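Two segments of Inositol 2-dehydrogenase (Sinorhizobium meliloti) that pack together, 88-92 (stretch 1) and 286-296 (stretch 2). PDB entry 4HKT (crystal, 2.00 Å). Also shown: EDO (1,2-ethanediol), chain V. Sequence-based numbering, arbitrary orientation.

Stretch 1, residues 88-92: KAIFC
Stretch 2, residues 286-296: NEIESFIAAIE

The contact between the two stretches is centred on the aromatic ring of Phe291, which projects from the helix onto the strand. Its side chain adopts chi1 t (-179°) with chi2 at 51°, and in this pose CZ reaches the strand backbone, 3.6 Å from Phe91 N. The CB of Phe91 lies over one face of the ring, 4.0 Å from the centroid and only 15° off the ring normal, a CH-pi contact in which CB of Phe91 is also 3.9 Å from CZ of Phe291. Ala89 CB approaches the same CZ atom of Phe291 obliquely at 3.9 Å, and Ile90 O lies obliquely to the ring, 3.5 Å from Phe291 CE1. A single phenylalanine therefore touches three consecutive strand residues, and its ring is long enough to reach the strand backbone with CZ while offering a face to Phe91 CB.

This packing follows from the backbone arrangement. Residues 89-92 form a strand, with phi/psi running from -75/149 at Ala89 through -131/125 and -111/123 to -123/125 at Cys92. Stretch 2 is helical throughout, with phi near -64° and psi between -36° and -50°, and its i to i-4 hydrogen bonds include Phe291 N to Glu287 O and Ile295 N to Phe291 O, both 2.9 Å. The two axes run nearly antiparallel, at 157°, and approach to 9.9 Å. In register, the CA of Ala89 lies 7.2 Å from the CA of Ile295, and the CA of Phe91 lies 7.6 Å from the CA of Phe291. Strand alternation points the CA-to-CB bonds of Ala89 and Phe91 toward the helix and that of Ile90 away, so Ile90 meets Phe291 through its carbonyl oxygen. On the helix, the four-residue spacing directs Glu287, Phe291 and Ile295 toward the strand.

Beyond the central ring, Ile295 (chi1 m, chi2 t) extends CD1 to 3.8 Å from Ala89 CB. The small methyl of Ala89 thus meets both Phe291 and Ile295.

At the other end, the Phe91 side chain (chi1 t at 174°, chi2 92°) runs along the helix toward its earlier turn. Ile288 (m in both chi angles) starts sideways and brings its end nearer, with CD1 5.2 Å from Phe91 CG, beyond contact range. The CZ of Phe91 lies 3.4 Å from Glu287 CD, with the carboxylate carbon oblique to the ring. Glu287 is extended (chi1 and chi2 both t, chi3 66°), so its aliphatic portion spans the gap and its charged group forms the polar edge of the contact. No hydrogen bond crosses between the stretches; the contacts between them are mainly apolar, and 297 Å² is buried in total, both sides summed, with Phe91 and Phe291 contributing 90 and 75 Å². Away from the strand, a 1,2-ethanediol, probably from the crystallisation liquor, donates a hydrogen bond from O1 to Asn286 O at 2.8 Å.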

# COMPACT_ATOMS: atom_id res chain seq x y z
N LYS B 88 -0.66 -25.55 -40.50
CA LYS B 88 -1.28 -24.51 -39.67
C LYS B 88 -0.25 -24.02 -38.67
O LYS B 88 0.64 -24.78 -38.28
CB LYS B 88 -2.50 -25.05 -38.91
CG LYS B 88 -3.83 -24.96 -39.65
CD LYS B 88 -3.95 -25.90 -40.83
CE LYS B 88 -5.37 -25.87 -41.37
NZ LYS B 88 -5.52 -26.46 -42.72
N ALA B 89 -0.32 -22.73 -38.29
CA ALA B 89 0.40 -22.25 -37.10
C ALA B 89 -0.37 -22.77 -35.89
O ALA B 89 -1.59 -22.89 -35.93
CB ALA B 89 0.48 -20.72 -37.09
N ILE B 90 0.34 -23.04 -34.80
CA ILE B 90 -0.25 -23.74 -33.65
C ILE B 90 0.04 -23.01 -32.34
O ILE B 90 1.19 -22.71 -31.99
CB ILE B 90 0.35 -25.15 -33.53
CG1 ILE B 90 0.20 -25.94 -34.82
CG2 ILE B 90 -0.28 -25.93 -32.40
CD1 ILE B 90 1.44 -26.73 -35.15
N PHE B 91 -1.01 -22.72 -31.63
CA PHE B 91 -0.91 -22.29 -30.27
C PHE B 91 -1.48 -23.43 -29.44
O PHE B 91 -2.64 -23.81 -29.62
CB PHE B 91 -1.71 -21.02 -30.02
CG PHE B 91 -1.74 -20.62 -28.60
CD1 PHE B 91 -0.78 -19.74 -28.09
CD2 PHE B 91 -2.65 -21.18 -27.74
CE1 PHE B 91 -0.77 -19.43 -26.75
CE2 PHE B 91 -2.64 -20.88 -26.40
CZ PHE B 91 -1.69 -20.00 -25.90
N CYS B 92 -0.69 -23.96 -28.50
CA CYS B 92 -1.18 -25.05 -27.68
C CYS B 92 -1.13 -24.75 -26.18
O CYS B 92 -0.09 -24.41 -25.67
CB CYS B 92 -0.38 -26.32 -27.98
SG CYS B 92 -1.17 -27.79 -27.30
N ASN B 286 -2.51 -10.22 -25.13
CA ASN B 286 -1.17 -9.95 -25.55
C ASN B 286 -0.54 -11.17 -26.21
O ASN B 286 0.27 -11.08 -27.15
CB ASN B 286 -0.31 -9.54 -24.33
CG ASN B 286 -0.60 -8.14 -23.84
OD1 ASN B 286 -1.22 -7.33 -24.54
ND2 ASN B 286 -0.13 -7.83 -22.63
N GLU B 287 -0.90 -12.33 -25.66
CA GLU B 287 -0.41 -13.62 -26.12
C GLU B 287 -0.85 -13.90 -27.57
O GLU B 287 -0.02 -14.24 -28.41
CB GLU B 287 -0.97 -14.67 -25.17
CG GLU B 287 -0.76 -16.12 -25.49
CD GLU B 287 -1.40 -16.99 -24.41
OE1 GLU B 287 -2.63 -16.98 -24.28
OE2 GLU B 287 -0.68 -17.64 -23.66
N ILE B 288 -2.13 -13.73 -27.84
CA ILE B 288 -2.67 -13.87 -29.20
C ILE B 288 -1.99 -12.85 -30.09
O ILE B 288 -1.51 -13.18 -31.20
CB ILE B 288 -4.20 -13.75 -29.25
CG1 ILE B 288 -4.88 -14.89 -28.47
CG2 ILE B 288 -4.71 -13.77 -30.70
CD1 ILE B 288 -4.55 -16.30 -28.93
N GLU B 289 -1.84 -11.63 -29.59
CA GLU B 289 -1.14 -10.59 -30.34
C GLU B 289 0.26 -11.01 -30.71
O GLU B 289 0.67 -10.88 -31.86
CB GLU B 289 -1.14 -9.26 -29.58
CG GLU B 289 -0.48 -8.10 -30.30
CD GLU B 289 -0.40 -6.86 -29.40
OE1 GLU B 289 -1.36 -6.57 -28.65
OE2 GLU B 289 0.65 -6.19 -29.43
N SER B 290 1.01 -11.51 -29.74
CA SER B 290 2.37 -12.01 -30.01
C SER B 290 2.37 -13.20 -31.00
O SER B 290 3.26 -13.35 -31.84
CB SER B 290 3.03 -12.40 -28.70
OG SER B 290 4.31 -12.86 -28.95
N PHE B 291 1.36 -14.04 -30.91
CA PHE B 291 1.28 -15.22 -31.77
C PHE B 291 1.10 -14.77 -33.23
O PHE B 291 1.79 -15.21 -34.14
CB PHE B 291 0.09 -16.07 -31.33
CG PHE B 291 -0.09 -17.32 -32.11
CD1 PHE B 291 0.96 -18.20 -32.31
CD2 PHE B 291 -1.33 -17.66 -32.59
CE1 PHE B 291 0.78 -19.37 -33.02
CE2 PHE B 291 -1.50 -18.82 -33.32
CZ PHE B 291 -0.45 -19.68 -33.50
N ILE B 292 0.21 -13.81 -33.42
CA ILE B 292 -0.01 -13.23 -34.74
C ILE B 292 1.24 -12.54 -35.28
O ILE B 292 1.56 -12.65 -36.47
CB ILE B 292 -1.21 -12.28 -34.67
CG1 ILE B 292 -2.47 -13.12 -34.48
CG2 ILE B 292 -1.30 -11.42 -35.91
CD1 ILE B 292 -3.68 -12.33 -34.08
N ALA B 293 1.96 -11.86 -34.39
CA ALA B 293 3.16 -11.19 -34.81
C ALA B 293 4.14 -12.22 -35.31
O ALA B 293 4.89 -11.99 -36.27
CB ALA B 293 3.76 -10.40 -33.65
N ALA B 294 4.15 -13.37 -34.65
CA ALA B 294 5.01 -14.48 -35.04
C ALA B 294 4.61 -14.98 -36.41
O ALA B 294 5.47 -15.30 -37.21
CB ALA B 294 4.91 -15.61 -34.04
N ILE B 295 3.31 -15.09 -36.65
CA ILE B 295 2.81 -15.56 -37.93
C ILE B 295 3.14 -14.54 -39.03
O ILE B 295 3.65 -14.92 -40.10
CB ILE B 295 1.30 -15.77 -37.88
CG1 ILE B 295 0.97 -16.98 -37.00
CG2 ILE B 295 0.73 -16.01 -39.29
CD1 ILE B 295 -0.50 -17.11 -36.69
N GLU B 296 2.86 -13.26 -38.76
CA GLU B 296 3.00 -12.20 -39.76
C GLU B 296 4.48 -11.92 -40.09
O GLU B 296 4.87 -11.94 -41.26
CB GLU B 296 2.25 -10.93 -39.32
CG GLU B 296 0.73 -11.07 -39.38
CD GLU B 296 -0.04 -9.80 -39.00
OE1 GLU B 296 0.59 -8.84 -38.50
OE2 GLU B 296 -1.29 -9.76 -39.18
C1 EDO V . 1.85 -8.30 -27.09
O1 EDO V . 1.80 -9.05 -28.28
C2 EDO V . 2.98 -8.86 -26.26
O2 EDO V . 3.01 -8.23 -24.99